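Local coordinates for putative type VI secretion protein (Escherichia coli, PDB 6SKI), which is a phospholipase effector of the type VI secretion system, a toxin carried by the VgrG spike that probably hydrolyses membrane phospholipids, at residues 414-426 with 445-459. Numbering follows the deposited sequence.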
loop_
_atom_site.group_PDB
_atom_site.type_symbol
_atom_site.label_atom_id
_atom_site.label_comp_id
_atom_site.label_asym_id
_atom_site.label_seq_id
_atom_site.Cartn_x
_atom_site.Cartn_y
_atom_site.Cartn_z
ATOM N N ASN A 414 -17.037 -9.144 1.162
ATOM C CA ASN A 414 -15.617 -8.820 1.180
ATOM C C ASN A 414 -14.774 -9.891 1.866
ATOM O O ASN A 414 -13.705 -9.581 2.403
ATOM C CB ASN A 414 -15.400 -7.467 1.856
ATOM C CG ASN A 414 -15.564 -7.532 3.360
ATOM O OD1 ASN A 414 -16.353 -8.320 3.875
ATOM N ND2 ASN A 414 -14.816 -6.702 4.071
ATOM N N ASP A 415 -15.221 -11.141 1.851
ATOM C CA ASP A 415 -14.604 -12.191 2.647
ATOM C C ASP A 415 -13.422 -12.868 1.966
ATOM O O ASP A 415 -12.820 -13.761 2.567
ATOM C CB ASP A 415 -15.646 -13.250 3.008
ATOM C CG ASP A 415 -16.753 -12.705 3.873
ATOM O OD1 ASP A 415 -16.472 -12.318 5.025
ATOM O OD2 ASP A 415 -17.906 -12.661 3.402
ATOM N N TRP A 416 -13.071 -12.485 0.743
ATOM C CA TRP A 416 -11.950 -13.122 0.067
ATOM C C TRP A 416 -10.619 -12.467 0.411
ATOM O O TRP A 416 -9.564 -13.105 0.280
ATOM C CB TRP A 416 -12.170 -13.103 -1.449
ATOM C CG TRP A 416 -11.140 -13.870 -2.197
ATOM C CD1 TRP A 416 -10.138 -13.363 -2.965
ATOM C CD2 TRP A 416 -10.998 -15.291 -2.237
ATOM N NE1 TRP A 416 -9.382 -14.381 -3.488
ATOM C CE2 TRP A 416 -9.890 -15.577 -3.054
ATOM C CE3 TRP A 416 -11.702 -16.351 -1.662
ATOM C CZ2 TRP A 416 -9.471 -16.876 -3.311
ATOM C CZ3 TRP A 416 -11.285 -17.638 -1.917
ATOM C CH2 TRP A 416 -10.180 -17.890 -2.734
ATOM N N ALA A 417 -10.647 -11.240 0.919
ATOM C CA ALA A 417 -9.437 -10.624 1.420
ATOM C C ALA A 417 -9.001 -11.229 2.740
ATOM O O ALA A 417 -7.817 -11.162 3.069
ATOM C CB ALA A 417 -9.637 -9.116 1.582
ATOM N N ASN A 418 -9.909 -11.889 3.459
ATOM C CA ASN A 418 -9.502 -12.661 4.625
ATOM C C ASN A 418 -8.751 -13.918 4.206
ATOM O O ASN A 418 -7.788 -14.325 4.864
ATOM C CB ASN A 418 -10.726 -13.015 5.462
ATOM C CG ASN A 418 -11.412 -11.795 6.027
ATOM O OD1 ASN A 418 -10.789 -10.754 6.219
ATOM N ND2 ASN A 418 -12.706 -11.912 6.288
ATOM N N VAL A 419 -9.167 -14.533 3.099
ATOM C CA VAL A 419 -8.424 -15.663 2.553
ATOM C C VAL A 419 -7.037 -15.219 2.114
ATOM O O VAL A 419 -6.035 -15.890 2.392
ATOM C CB VAL A 419 -9.207 -16.298 1.390
ATOM C CG1 VAL A 419 -8.420 -17.436 0.775
ATOM C CG2 VAL A 419 -10.566 -16.771 1.858
ATOM N N CYS A 420 -6.955 -14.078 1.428
ATOM C CA CYS A 420 -5.649 -13.571 1.018
ATOM C C CYS A 420 -4.790 -13.210 2.224
ATOM O O CYS A 420 -3.570 -13.421 2.209
ATOM C CB CYS A 420 -5.838 -12.367 0.104
ATOM S SG CYS A 420 -6.702 -12.780 -1.417
ATOM N N LEU A 421 -5.418 -12.689 3.277
ATOM C CA LEU A 421 -4.729 -12.445 4.536
ATOM C C LEU A 421 -4.137 -13.726 5.095
ATOM O O LEU A 421 -2.996 -13.742 5.556
ATOM C CB LEU A 421 -5.703 -11.839 5.540
ATOM C CG LEU A 421 -5.113 -11.379 6.865
ATOM C CD1 LEU A 421 -4.081 -10.296 6.650
ATOM C CD2 LEU A 421 -6.218 -10.911 7.766
ATOM N N ARG A 422 -4.915 -14.805 5.090
ATOM C CA ARG A 422 -4.430 -16.062 5.648
ATOM C C ARG A 422 -3.297 -16.638 4.812
ATOM O O ARG A 422 -2.364 -17.243 5.350
ATOM C CB ARG A 422 -5.583 -17.050 5.780
ATOM C CG ARG A 422 -6.508 -16.680 6.909
ATOM C CD ARG A 422 -7.880 -17.270 6.762
ATOM N NE ARG A 422 -8.837 -16.541 7.583
ATOM C CZ ARG A 422 -9.206 -16.914 8.800
ATOM N NH1 ARG A 422 -8.696 -18.009 9.343
ATOM N NH2 ARG A 422 -10.081 -16.191 9.478
ATOM N N VAL A 423 -3.346 -16.442 3.495
ATOM C CA VAL A 423 -2.238 -16.889 2.655
ATOM C C VAL A 423 -0.969 -16.106 2.973
ATOM O O VAL A 423 0.121 -16.684 3.106
ATOM C CB VAL A 423 -2.611 -16.782 1.168
ATOM C CG1 VAL A 423 -1.493 -17.331 0.313
ATOM C CG2 VAL A 423 -3.886 -17.540 0.894
ATOM N N MET A 424 -1.082 -14.783 3.110
ATOM C CA MET A 424 0.093 -13.991 3.470
ATOM C C MET A 424 0.592 -14.337 4.868
ATOM O O MET A 424 1.802 -14.329 5.118
ATOM C CB MET A 424 -0.208 -12.500 3.357
ATOM C CG MET A 424 1.032 -11.621 3.444
ATOM S SD MET A 424 2.264 -11.905 2.160
ATOM C CE MET A 424 1.405 -11.319 0.714
ATOM N N LEU A 425 -0.320 -14.642 5.789
ATOM C CA LEU A 425 0.087 -15.053 7.127
ATOM C C LEU A 425 0.860 -16.359 7.080
ATOM O O LEU A 425 1.861 -16.518 7.783
ATOM C CB LEU A 425 -1.134 -15.198 8.034
ATOM C CG LEU A 425 -1.827 -13.937 8.538
ATOM C CD1 LEU A 425 -3.230 -14.268 9.004
ATOM C CD2 LEU A 425 -1.037 -13.317 9.657
ATOM N N ASP A 426 0.412 -17.304 6.254
ATOM C CA ASP A 426 1.129 -18.565 6.119
ATOM C C ASP A 426 2.519 -18.341 5.544
ATOM O O ASP A 426 3.501 -18.915 6.032
ATOM C CB ASP A 426 0.328 -19.523 5.241
ATOM C CG ASP A 426 0.911 -20.917 5.221
ATOM O OD1 ASP A 426 1.384 -21.380 6.277
ATOM O OD2 ASP A 426 0.893 -21.552 4.147
ATOM N N LEU A 445 -12.364 -11.129 10.623
ATOM C CA LEU A 445 -11.422 -11.997 9.937
ATOM C C LEU A 445 -11.929 -13.426 9.828
ATOM O O LEU A 445 -11.205 -14.294 9.333
ATOM C CB LEU A 445 -10.076 -11.973 10.658
ATOM C CG LEU A 445 -9.331 -10.644 10.569
ATOM C CD1 LEU A 445 -7.888 -10.801 11.002
ATOM C CD2 LEU A 445 -9.421 -10.080 9.165
ATOM N N GLN A 446 -13.159 -13.685 10.260
ATOM C CA GLN A 446 -13.722 -15.024 10.211
ATOM C C GLN A 446 -14.303 -15.288 8.834
ATOM O O GLN A 446 -14.972 -14.431 8.251
ATOM C CB GLN A 446 -14.801 -15.208 11.278
ATOM C CG GLN A 446 -14.284 -15.108 12.695
ATOM C CD GLN A 446 -13.062 -15.970 12.930
ATOM O OE1 GLN A 446 -13.083 -17.177 12.695
ATOM N NE2 GLN A 446 -11.981 -15.352 13.388
ATOM N N LEU A 447 -14.040 -16.477 8.323
ATOM C CA LEU A 447 -14.384 -16.906 6.980
ATOM C C LEU A 447 -15.739 -17.602 6.969
ATOM O O LEU A 447 -16.038 -18.391 7.869
ATOM C CB LEU A 447 -13.323 -17.852 6.442
ATOM C CG LEU A 447 -12.078 -17.127 5.948
ATOM C CD1 LEU A 447 -11.122 -18.107 5.346
ATOM C CD2 LEU A 447 -12.478 -16.084 4.930
ATOM N N PRO A 448 -16.574 -17.310 5.975
ATOM C CA PRO A 448 -17.810 -18.074 5.811
ATOM C C PRO A 448 -17.495 -19.534 5.542
ATOM O O PRO A 448 -16.415 -19.875 5.055
ATOM C CB PRO A 448 -18.478 -17.412 4.601
ATOM C CG PRO A 448 -17.893 -16.048 4.551
ATOM C CD PRO A 448 -16.476 -16.214 4.999
ATOM N N SER A 449 -18.448 -20.405 5.875
ATOM C CA SER A 449 -18.244 -21.830 5.643
ATOM C C SER A 449 -17.975 -22.115 4.174
ATOM O O SER A 449 -17.069 -22.893 3.847
ATOM C CB SER A 449 -19.458 -22.617 6.125
ATOM O OG SER A 449 -19.985 -22.053 7.312
ATOM N N GLU A 450 -18.707 -21.444 3.282
ATOM C CA GLU A 450 -18.498 -21.608 1.848
ATOM C C GLU A 450 -17.054 -21.343 1.458
ATOM O O GLU A 450 -16.548 -21.938 0.502
ATOM C CB GLU A 450 -19.420 -20.657 1.088
ATOM C CG GLU A 450 -19.921 -21.182 -0.236
ATOM C CD GLU A 450 -20.824 -20.190 -0.935
ATOM O OE1 GLU A 450 -21.401 -20.543 -1.984
ATOM O OE2 GLU A 450 -20.956 -19.055 -0.433
ATOM N N LEU A 451 -16.377 -20.462 2.186
ATOM C CA LEU A 451 -15.014 -20.068 1.876
ATOM C C LEU A 451 -13.978 -20.747 2.755
ATOM O O LEU A 451 -12.792 -20.430 2.633
ATOM C CB LEU A 451 -14.868 -18.551 2.005
ATOM C CG LEU A 451 -15.315 -17.695 0.823
ATOM C CD1 LEU A 451 -14.664 -16.330 0.893
ATOM C CD2 LEU A 451 -14.999 -18.374 -0.496
ATOM N N ILE A 452 -14.379 -21.663 3.640
ATOM C CA ILE A 452 -13.399 -22.251 4.549
ATOM C C ILE A 452 -12.474 -23.200 3.797
ATOM O O ILE A 452 -11.258 -22.980 3.731
ATOM C CB ILE A 452 -14.095 -22.947 5.733
ATOM C CG1 ILE A 452 -14.415 -21.929 6.823
ATOM C CG2 ILE A 452 -13.213 -24.032 6.316
ATOM C CD1 ILE A 452 -15.402 -22.429 7.845
ATOM N N PHE A 453 -13.038 -24.235 3.170
ATOM C CA PHE A 453 -12.202 -25.213 2.485
ATOM C C PHE A 453 -11.417 -24.559 1.360
ATOM O O PHE A 453 -10.220 -24.826 1.195
ATOM C CB PHE A 453 -13.063 -26.364 1.959
ATOM C CG PHE A 453 -12.473 -27.084 0.776
ATOM C CD1 PHE A 453 -11.571 -28.118 0.956
ATOM C CD2 PHE A 453 -12.847 -26.748 -0.517
ATOM C CE1 PHE A 453 -11.032 -28.787 -0.128
ATOM C CE2 PHE A 453 -12.310 -27.413 -1.604
ATOM C CZ PHE A 453 -11.403 -28.434 -1.408
ATOM N N LEU A 454 -12.056 -23.654 0.617
ATOM C CA LEU A 454 -11.352 -22.941 -0.438
ATOM C C LEU A 454 -10.148 -22.200 0.110
ATOM O O LEU A 454 -9.077 -22.225 -0.508
ATOM C CB LEU A 454 -12.290 -21.958 -1.132
ATOM C CG LEU A 454 -13.401 -22.592 -1.954
ATOM C CD1 LEU A 454 -14.328 -21.530 -2.506
ATOM C CD2 LEU A 454 -12.780 -23.398 -3.062
ATOM N N ALA A 455 -10.280 -21.597 1.293
ATOM C CA ALA A 455 -9.136 -20.913 1.874
ATOM C C ALA A 455 -7.992 -21.885 2.083
ATOM O O ALA A 455 -6.849 -21.593 1.713
ATOM C CB ALA A 455 -9.523 -20.258 3.193
ATOM N N ASP A 456 -8.297 -23.071 2.615
ATOM C CA ASP A 456 -7.271 -24.090 2.756
ATOM C C ASP A 456 -6.589 -24.339 1.424
ATOM O O ASP A 456 -5.357 -24.282 1.328
ATOM C CB ASP A 456 -7.888 -25.379 3.292
ATOM C CG ASP A 456 -8.261 -25.279 4.751
ATOM O OD1 ASP A 456 -8.050 -24.204 5.346
ATOM O OD2 ASP A 456 -8.773 -26.275 5.304
ATOM N N LYS A 457 -7.381 -24.515 0.363
ATOM C CA LYS A 457 -6.794 -24.739 -0.949
ATOM C C LYS A 457 -5.901 -23.575 -1.333
ATOM O O LYS A 457 -4.751 -23.775 -1.743
ATOM C CB LYS A 457 -7.889 -24.953 -1.991
ATOM C CG LYS A 457 -7.354 -25.238 -3.380
ATOM C CD LYS A 457 -8.359 -26.006 -4.210
ATOM C CE LYS A 457 -7.897 -26.124 -5.648
ATOM N NZ LYS A 457 -8.983 -26.617 -6.534
ATOM N N ALA A 458 -6.379 -22.348 -1.120
ATOM C CA ALA A 458 -5.559 -21.187 -1.429
ATOM C C ALA A 458 -4.267 -21.221 -0.634
ATOM O O ALA A 458 -3.183 -21.024 -1.194
ATOM C CB ALA A 458 -6.333 -19.902 -1.146
ATOM N N ILE A 459 -4.354 -21.547 0.658
ATOM C CA ILE A 459 -3.143 -21.640 1.463
ATOM C C ILE A 459 -2.220 -22.695 0.879
ATOM O O ILE A 459 -1.020 -22.456 0.694
ATOM C CB ILE A 459 -3.492 -21.930 2.934
ATOM C CG1 ILE A 459 -3.989 -20.659 3.620
ATOM C CG2 ILE A 459 -2.292 -22.489 3.667
ATOM C CD1 ILE A 459 -4.941 -20.909 4.755
#
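Val-419 sits at the heart of this helix pair, a valine pressed against the alanine side of helix 452-459. Its CG1, anti to the backbone N (chi1 178°), reaches the backbone of that helix, 3.7 Å from Ala-455 CA, and also meets Ala-458 CB. The other branch, CG2, turns to residues 445-448 and packs at 3.7 Å on Leu-447 CD2, the two side chains crossing at about a right angle. One turn on, Val-423 CG2 lies 4.0 Å from Ala-458 CB. Leu-451 brings CD1 to the edge of the Trp-416 ring, close to its plane, 3.9 Å from CE3. Ala-455 and Ala-458 line the interface, where the axes of the two short helical segments approach to 9.1 Å, running in roughly the same direction at 37°. Helix 416-426 packs on edge strand 303-306 of the central, largely parallel sheet, consistent with an alpha/beta-hydrolase fold: Trp-416 and Val-423 both touch Leu-306, and helix 476-483 meets Trp-416 through Ile-482.

Residues 445-448 run along helix 416-426 beside Asn-418, Leu-421 and Arg-422. Leu-445 CD2 lies against Leu-421 CD2 at 3.6 Å and beside Asn-418 OD1, while Asn-418 ND2 makes a weak hydrogen bond to Glu-444 O. Toward solvent the partners are only partly buried and more polar. Arg-422 lays CD and NE alongside Leu-447 CD1, the two side chains pointing opposite ways; the end of the arginine is doubtfully placed. The Pro-448 ring meets the Asp-415 carboxylate obliquely, CG 3.6 Å from OD2. Asp-426 OD2 is held by salt bridges to Arg-466 and Lys-463, farther along the second helix, and Ile-459 CG2 lies beside that carboxylate.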